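Local coordinates for S-locus protein 11 (Brassica rapa subsp. oleifera, PDB 5GYY), which probably acts as the pollen-borne ligand of Brassica self-incompatibility, a small secreted defensin-like protein recognised by the stigma's S-receptor kinase, at residues C9-S15 and R51-I57; G23-E28 and Y41-T45. All coordinates share one frame; numbering follows the deposited sequence.

Contact 1 of 2, residues C9-S15 and R51-I57; sequences CVHRLNS and RYCDCAI. With NAG (2-acetamido-2-deoxy-beta-D-glucopyranose), chain E.
Asn14 and Tyr52 both hold CG opposite their own carbonyl carbon, beside the backbone N (chi1 -52° and -64°), and this brings the amide against the tyrosine ring. Asn14 CG lies 3.5 Å from Tyr52 CD1, with the two planes 59° apart. The pair belongs to the antiparallel sheet of the defensin-like fold, where strand 9-15 runs along strand 51-57 and backbone bonds at alternate pairs hold them together. Asn14, Tyr52, Arg12 and Asp54 share one face. Arg12 and Asp54 do not touch as charges. Water 1 links them, accepting from Arg12 NH2 at 2.8 Å and donating to Asp54 OD1 at 2.7 Å. Asn14 ND2, Tyr52 OH and Asp54 OD2 all hydrogen-bond to a chain of another protein, so this face takes part in an interface. The sugar touches the same face farther along, where its methyl C8 meets Val10 and Ala56. The other face looks to helix 23-35. There Leu13 CB meets Cys53 CB at 3.8 Å, and Ile57 CG1 lies 3.7 Å from Cys9 CB. His11 packs its ring edge-to-face with Tyr31 of that helix. Arg51 sends NH1 and NH2 to the backbone of a second chain of another protein. Its NE donates to water 2 at 2.7 Å, in the guanidinium plane, and that water also bonds Ser15 OG.

Contact 2 of 2, residues G23-E28 and Y41-T45; sequences GQHDCE and YCNCT. With NAG (2-acetamido-2-deoxy-beta-D-glucopyranose), chain E.
Glu28 reaches out from helix 23-28 and lies beside Tyr41 and Cys42 of strand 41-45. Its carboxylate takes the backbone N-H of Cys42 on OE2 at 3.1 Å, through the anti lone pair, the one away from the other oxygen. The side chain is extended beyond CG, and its CG rests on Cys42 CB at 3.6 Å. The first side-chain bond of Cys27 points toward the strand, one helical turn on from Gly23. Its CB faces Cys42 CB at 3.6 Å, while its SG turns to the next inward side chain, with Cys44 CB 3.7 Å away. Cys44 in turn lies against the backbone of Gly23, which has no side chain to hold it off. Gln24 runs past the strand edge instead of into it. Gln24 CG stands 3.0 Å beyond Cys42 O, nearly in line with the carbonyl bond, and the amide ends at water 4. Gln24 NE2 donates to that water at 3.0 Å, and Cys44 N donates to it too. The directions of the two short segments differ by 121°, and their axes come within 6.8 Å. Asn43, whose first side-chain bond leaves away from the helix, carries the N-linked sugar on ND2, in the sequence Asn-Cys-Thr of a glycosylation signal. Tyr41 sets its ring edge beside the sugar, and NAG N2 donates to Tyr41 OH at 2.6 Å in a nearly straight bond (168°). This bond probably limits rotation of the acetamido group. Cys27 and Cys42 are both disulfide-bonded to strand 50-57, and Cys44 to Cys19. The chemistry therefore implies an indirect covalent tie through that third strand, while helix and strand meet directly by sulfur and carbon contacts and the single Cys42 N to Glu28 OE2 bond.

Overall arrangement
The centres of contact 1 and contact 2 lie about 8 Å apart, and both segments of contact 2 fall between the two strands of contact 1. The order along the chain is strand 9-16, helix 23-35, strand 41-45, strand 50-57. Both contacts reach the same three-stranded antiparallel sheet, in which strand 50-57 is central and strands 9-16 and 41-45 flank it. Two disulfides, Cys53 with Cys27 and Cys55 with Cys42, join them, and Arg51 packs on Cys44. The sugar on Asn43 touches both contacts. A short defensin-like chain thus ties its helix to one face of the sheet. The face bearing Asn14, Tyr52 and Asp54 meets one chain of another protein, and Arg51, on the helix side, reaches a second.

Contact 1 of 2, residues C9-S15 and R51-I57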
loop_
_atom_site.group_PDB
_atom_site.type_symbol
_atom_site.label_atom_id
_atom_site.label_comp_id
_atom_site.label_asym_id
_atom_site.label_seq_id
_atom_site.Cartn_x
_atom_site.Cartn_y
_atom_site.Cartn_z
ATOM N N CYS C 9 13.591 11.376 26.522
ATOM C CA CYS C 9 13.146 10.094 26.008
ATOM C C CYS C 9 12.077 10.244 24.929
ATOM O O CYS C 9 11.417 11.283 24.833
ATOM C CB CYS C 9 12.625 9.236 27.165
ATOM S SG CYS C 9 12.654 7.461 26.849
ATOM N N VAL C 10 11.894 9.191 24.136
ATOM C CA VAL C 10 10.886 9.205 23.085
ATOM C C VAL C 10 9.812 8.144 23.346
ATOM O O VAL C 10 10.119 6.987 23.603
ATOM C CB VAL C 10 11.506 9.052 21.667
ATOM C CG1 VAL C 10 12.280 7.744 21.541
ATOM C CG2 VAL C 10 10.419 9.163 20.583
ATOM N N HIS C 11 8.552 8.564 23.297
ATOM C CA HIS C 11 7.409 7.660 23.404
ATOM C C HIS C 11 6.689 7.532 22.050
ATOM O O HIS C 11 6.473 8.518 21.339
ATOM C CB HIS C 11 6.452 8.148 24.494
ATOM C CG HIS C 11 5.372 7.175 24.852
ATOM N ND1 HIS C 11 5.121 6.792 26.151
ATOM C CD2 HIS C 11 4.451 6.538 24.087
ATOM C CE1 HIS C 11 4.100 5.952 26.170
ATOM N NE2 HIS C 11 3.678 5.779 24.931
ATOM N N ARG C 12 6.345 6.301 21.707
ATOM C CA ARG C 12 5.868 5.934 20.390
ATOM C C ARG C 12 4.416 5.496 20.395
ATOM O O ARG C 12 4.028 4.615 21.154
ATOM C CB ARG C 12 6.723 4.795 19.894
ATOM C CG ARG C 12 6.314 4.195 18.590
ATOM C CD ARG C 12 7.396 3.226 18.242
ATOM N NE ARG C 12 8.603 3.964 17.893
ATOM C CZ ARG C 12 9.805 3.709 18.387
ATOM N NH1 ARG C 12 9.955 2.762 19.300
ATOM N NH2 ARG C 12 10.846 4.432 17.998
ATOM N N LEU C 13 3.611 6.129 19.551
ATOM C CA LEU C 13 2.206 5.774 19.423
ATOM C C LEU C 13 1.869 5.678 17.938
ATOM O O LEU C 13 1.899 6.676 17.224
ATOM C CB LEU C 13 1.334 6.802 20.143
ATOM C CG LEU C 13 1.670 6.920 21.642
ATOM C CD1 LEU C 13 0.961 8.081 22.301
ATOM C CD2 LEU C 13 1.365 5.617 22.391
ATOM N N ASN C 14 1.593 4.468 17.467
ATOM C CA ASN C 14 1.338 4.251 16.051
ATOM C C ASN C 14 -0.047 3.643 15.870
ATOM O O ASN C 14 -0.504 2.899 16.725
ATOM C CB ASN C 14 2.398 3.329 15.430
ATOM C CG ASN C 14 3.836 3.793 15.703
ATOM O OD1 ASN C 14 4.088 4.981 15.921
ATOM N ND2 ASN C 14 4.782 2.836 15.714
ATOM N N SER C 15 -0.721 3.979 14.772
ATOM C CA SER C 15 -2.013 3.365 14.442
ATOM C C SER C 15 -2.403 3.625 12.984
ATOM O O SER C 15 -1.796 4.470 12.325
ATOM C CB SER C 15 -3.096 3.860 15.401
ATOM O OG SER C 15 -3.208 5.266 15.324
ATOM N N ARG C 51 -0.303 6.343 11.046
ATOM C CA ARG C 51 0.130 7.555 11.716
ATOM C C ARG C 51 1.159 7.169 12.783
ATOM O O ARG C 51 0.846 6.429 13.728
ATOM C CB ARG C 51 -1.048 8.271 12.371
ATOM C CG ARG C 51 -0.730 9.694 12.834
ATOM C CD ARG C 51 -1.839 10.269 13.686
ATOM N NE ARG C 51 -2.127 9.447 14.862
ATOM C CZ ARG C 51 -3.153 9.663 15.680
ATOM N NH1 ARG C 51 -4.003 10.655 15.429
ATOM N NH2 ARG C 51 -3.347 8.877 16.737
ATOM N N TYR C 52 2.376 7.671 12.634
ATOM C CA TYR C 52 3.435 7.429 13.628
ATOM C C TYR C 52 3.558 8.625 14.531
ATOM O O TYR C 52 3.924 9.710 14.078
ATOM C CB TYR C 52 4.787 7.146 12.960
ATOM C CG TYR C 52 4.797 5.875 12.130
ATOM C CD1 TYR C 52 5.325 4.691 12.642
ATOM C CD2 TYR C 52 4.274 5.858 10.836
ATOM C CE1 TYR C 52 5.334 3.526 11.891
ATOM C CE2 TYR C 52 4.283 4.706 10.070
ATOM C CZ TYR C 52 4.808 3.538 10.605
ATOM O OH TYR C 52 4.811 2.391 9.848
ATOM N N CYS C 53 3.192 8.456 15.795
ATOM C CA CYS C 53 3.472 9.510 16.775
ATOM C C CYS C 53 4.817 9.268 17.481
ATOM O O CYS C 53 5.053 8.192 18.038
ATOM C CB CYS C 53 2.358 9.619 17.811
ATOM S SG CYS C 53 0.763 10.013 17.126
ATOM N N ASP C 54 5.700 10.264 17.420
ATOM C CA ASP C 54 6.973 10.240 18.149
ATOM C C ASP C 54 6.960 11.310 19.222
ATOM O O ASP C 54 7.113 12.493 18.924
ATOM C CB ASP C 54 8.151 10.480 17.200
ATOM C CG ASP C 54 8.602 9.216 16.501
ATOM O OD1 ASP C 54 8.465 8.119 17.091
ATOM O OD2 ASP C 54 9.067 9.307 15.349
ATOM N N CYS C 55 6.781 10.892 20.472
ATOM C CA CYS C 55 6.566 11.833 21.565
ATOM C C CYS C 55 7.759 12.023 22.484
ATOM O O CYS C 55 8.228 11.071 23.109
ATOM C CB CYS C 55 5.339 11.411 22.375
ATOM S SG CYS C 55 3.799 11.605 21.449
ATOM N N ALA C 56 8.230 13.267 22.563
ATOM C CA ALA C 56 9.344 13.644 23.433
ATOM C C ALA C 56 8.906 13.768 24.895
ATOM O O ALA C 56 8.156 14.687 25.247
ATOM C CB ALA C 56 9.950 14.949 22.947
ATOM N N ILE C 57 9.409 12.869 25.739
ATOM C CA ILE C 57 9.079 12.836 27.170
ATOM C C ILE C 57 10.329 12.812 28.059
ATOM O O ILE C 57 11.425 12.546 27.581
ATOM C CB ILE C 57 8.276 11.573 27.522
ATOM C CG1 ILE C 57 9.114 10.329 27.223
ATOM C CG2 ILE C 57 6.947 11.548 26.782
ATOM C CD1 ILE C 57 8.546 9.036 27.778
HETATM C C1 NAG E . 11.010 15.724 16.026
HETATM C C2 NAG E . 12.179 14.936 16.591
HETATM C C3 NAG E . 13.445 15.802 16.672
HETATM C C4 NAG E . 13.687 16.589 15.380
HETATM C C5 NAG E . 12.380 17.335 15.079
HETATM C C6 NAG E . 12.379 18.370 13.945
HETATM C C7 NAG E . 11.438 13.260 18.211
HETATM C C8 NAG E . 10.880 13.008 19.583
HETATM N N2 NAG E . 11.778 14.515 17.919
HETATM O O3 NAG E . 14.576 15.030 17.040
HETATM O O4 NAG E . 14.808 17.454 15.519
HETATM O O5 NAG E . 11.408 16.348 14.830
HETATM O O6 NAG E . 12.864 17.789 12.759
HETATM O O7 NAG E . 11.570 12.330 17.418
HETATM O O HOH W 1 9.810 6.063 15.991
HETATM O O HOH W 2 -1.141 7.325 16.258
HETATM O O HOH W 3 6.464 6.302 15.905
#

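Contact 2 of 2, residues G23-E28 and Y41-T45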
loop_
_atom_site.group_PDB
_atom_site.type_symbol
_atom_site.label_atom_id
_atom_site.label_comp_id
_atom_site.label_asym_id
_atom_site.label_seq_id
_atom_site.Cartn_x
_atom_site.Cartn_y
_atom_site.Cartn_z
ATOM N N GLY C 23 -1.604 16.870 12.747
ATOM C CA GLY C 23 -1.052 15.643 13.284
ATOM C C GLY C 23 -0.359 15.797 14.625
ATOM O O GLY C 23 -0.597 14.996 15.541
ATOM N N GLN C 24 0.467 16.835 14.760
ATOM C CA GLN C 24 1.240 17.027 15.987
ATOM C C GLN C 24 0.343 17.142 17.215
ATOM O O GLN C 24 0.535 16.437 18.208
ATOM C CB GLN C 24 2.154 18.245 15.880
ATOM C CG GLN C 24 3.428 17.953 15.105
ATOM C CD GLN C 24 4.208 19.205 14.763
ATOM O OE1 GLN C 24 3.863 20.303 15.199
ATOM N NE2 GLN C 24 5.269 19.044 13.986
ATOM N N HIS C 25 -0.649 18.023 17.135
ATOM C CA HIS C 25 -1.548 18.232 18.255
ATOM C C HIS C 25 -2.404 17.003 18.526
ATOM O O HIS C 25 -2.710 16.718 19.682
ATOM C CB HIS C 25 -2.399 19.486 18.047
ATOM C CG HIS C 25 -1.611 20.760 18.130
ATOM N ND1 HIS C 25 -2.115 21.980 17.735
ATOM C CD2 HIS C 25 -0.349 21.000 18.568
ATOM C CE1 HIS C 25 -1.200 22.917 17.923
ATOM N NE2 HIS C 25 -0.119 22.348 18.427
ATOM N N ASP C 26 -2.792 16.289 17.463
ATOM C CA ASP C 26 -3.566 15.063 17.607
ATOM C C ASP C 26 -2.741 14.036 18.362
ATOM O O ASP C 26 -3.215 13.464 19.324
ATOM C CB ASP C 26 -3.979 14.470 16.251
ATOM C CG ASP C 26 -4.929 15.349 15.490
ATOM O OD1 ASP C 26 -5.581 16.208 16.129
ATOM O OD2 ASP C 26 -5.021 15.172 14.251
ATOM N N CYS C 27 -1.497 13.839 17.929
ATOM C CA CYS C 27 -0.582 12.938 18.603
ATOM C C CYS C 27 -0.443 13.290 20.080
ATOM O O CYS C 27 -0.480 12.400 20.931
ATOM C CB CYS C 27 0.784 12.944 17.919
ATOM S SG CYS C 27 0.821 11.932 16.419
ATOM N N GLU C 28 -0.322 14.584 20.375
ATOM C CA GLU C 28 -0.143 15.053 21.749
ATOM C C GLU C 28 -1.369 14.779 22.609
ATOM O O GLU C 28 -1.256 14.362 23.763
ATOM C CB GLU C 28 0.196 16.550 21.775
ATOM C CG GLU C 28 1.611 16.875 21.314
ATOM C CD GLU C 28 1.765 18.325 20.858
ATOM O OE1 GLU C 28 0.834 19.129 21.092
ATOM O OE2 GLU C 28 2.818 18.654 20.266
ATOM N N TYR C 41 6.446 17.692 23.316
ATOM C CA TYR C 41 5.839 17.860 22.004
ATOM C C TYR C 41 5.723 16.480 21.349
ATOM O O TYR C 41 6.272 15.496 21.858
ATOM C CB TYR C 41 6.698 18.780 21.135
ATOM C CG TYR C 41 8.031 18.175 20.733
ATOM C CD1 TYR C 41 8.149 17.418 19.573
ATOM C CD2 TYR C 41 9.179 18.366 21.512
ATOM C CE1 TYR C 41 9.346 16.864 19.197
ATOM C CE2 TYR C 41 10.396 17.816 21.136
ATOM C CZ TYR C 41 10.468 17.064 19.979
ATOM O OH TYR C 41 11.652 16.501 19.580
ATOM N N CYS C 42 5.017 16.407 20.223
ATOM C CA CYS C 42 4.974 15.178 19.428
ATOM C C CYS C 42 5.219 15.470 17.948
ATOM O O CYS C 42 4.612 16.381 17.381
ATOM C CB CYS C 42 3.630 14.463 19.594
ATOM S SG CYS C 42 3.372 13.583 21.177
ATOM N N ASN C 43 6.128 14.714 17.334
ATOM C CA ASN C 43 6.243 14.694 15.881
ATOM C C ASN C 43 5.234 13.668 15.362
ATOM O O ASN C 43 4.907 12.691 16.061
ATOM C CB ASN C 43 7.639 14.259 15.424
ATOM C CG ASN C 43 8.741 15.248 15.793
ATOM O OD1 ASN C 43 8.502 16.439 15.993
ATOM N ND2 ASN C 43 9.974 14.737 15.865
ATOM N N CYS C 44 4.754 13.888 14.140
ATOM C CA CYS C 44 3.845 12.966 13.471
ATOM C C CYS C 44 4.278 12.742 12.024
ATOM O O CYS C 44 4.577 13.689 11.331
ATOM C CB CYS C 44 2.421 13.520 13.493
ATOM S SG CYS C 44 1.245 12.519 12.578
ATOM N N THR C 45 4.330 11.491 11.575
ATOM C CA THR C 45 4.551 11.203 10.154
ATOM C C THR C 45 3.632 10.055 9.720
ATOM O O THR C 45 3.101 9.317 10.556
ATOM C CB THR C 45 6.017 10.845 9.828
ATOM O OG1 THR C 45 6.227 10.891 8.411
ATOM C CG2 THR C 45 6.362 9.450 10.338
HETATM C C1 NAG E . 11.010 15.724 16.026
HETATM C C2 NAG E . 12.179 14.936 16.591
HETATM C C3 NAG E . 13.445 15.802 16.672
HETATM C C4 NAG E . 13.687 16.589 15.380
HETATM C C5 NAG E . 12.380 17.335 15.079
HETATM C C6 NAG E . 12.379 18.370 13.945
HETATM C C7 NAG E . 11.438 13.260 18.211
HETATM C C8 NAG E . 10.880 13.008 19.583
HETATM N N2 NAG E . 11.778 14.515 17.919
HETATM O O3 NAG E . 14.576 15.030 17.040
HETATM O O4 NAG E . 14.808 17.454 15.519
HETATM O O5 NAG E . 11.408 16.348 14.830
HETATM O O6 NAG E . 12.864 17.789 12.759
HETATM O O7 NAG E . 11.570 12.330 17.418
HETATM O O HOH W 4 6.119 16.343 12.879
#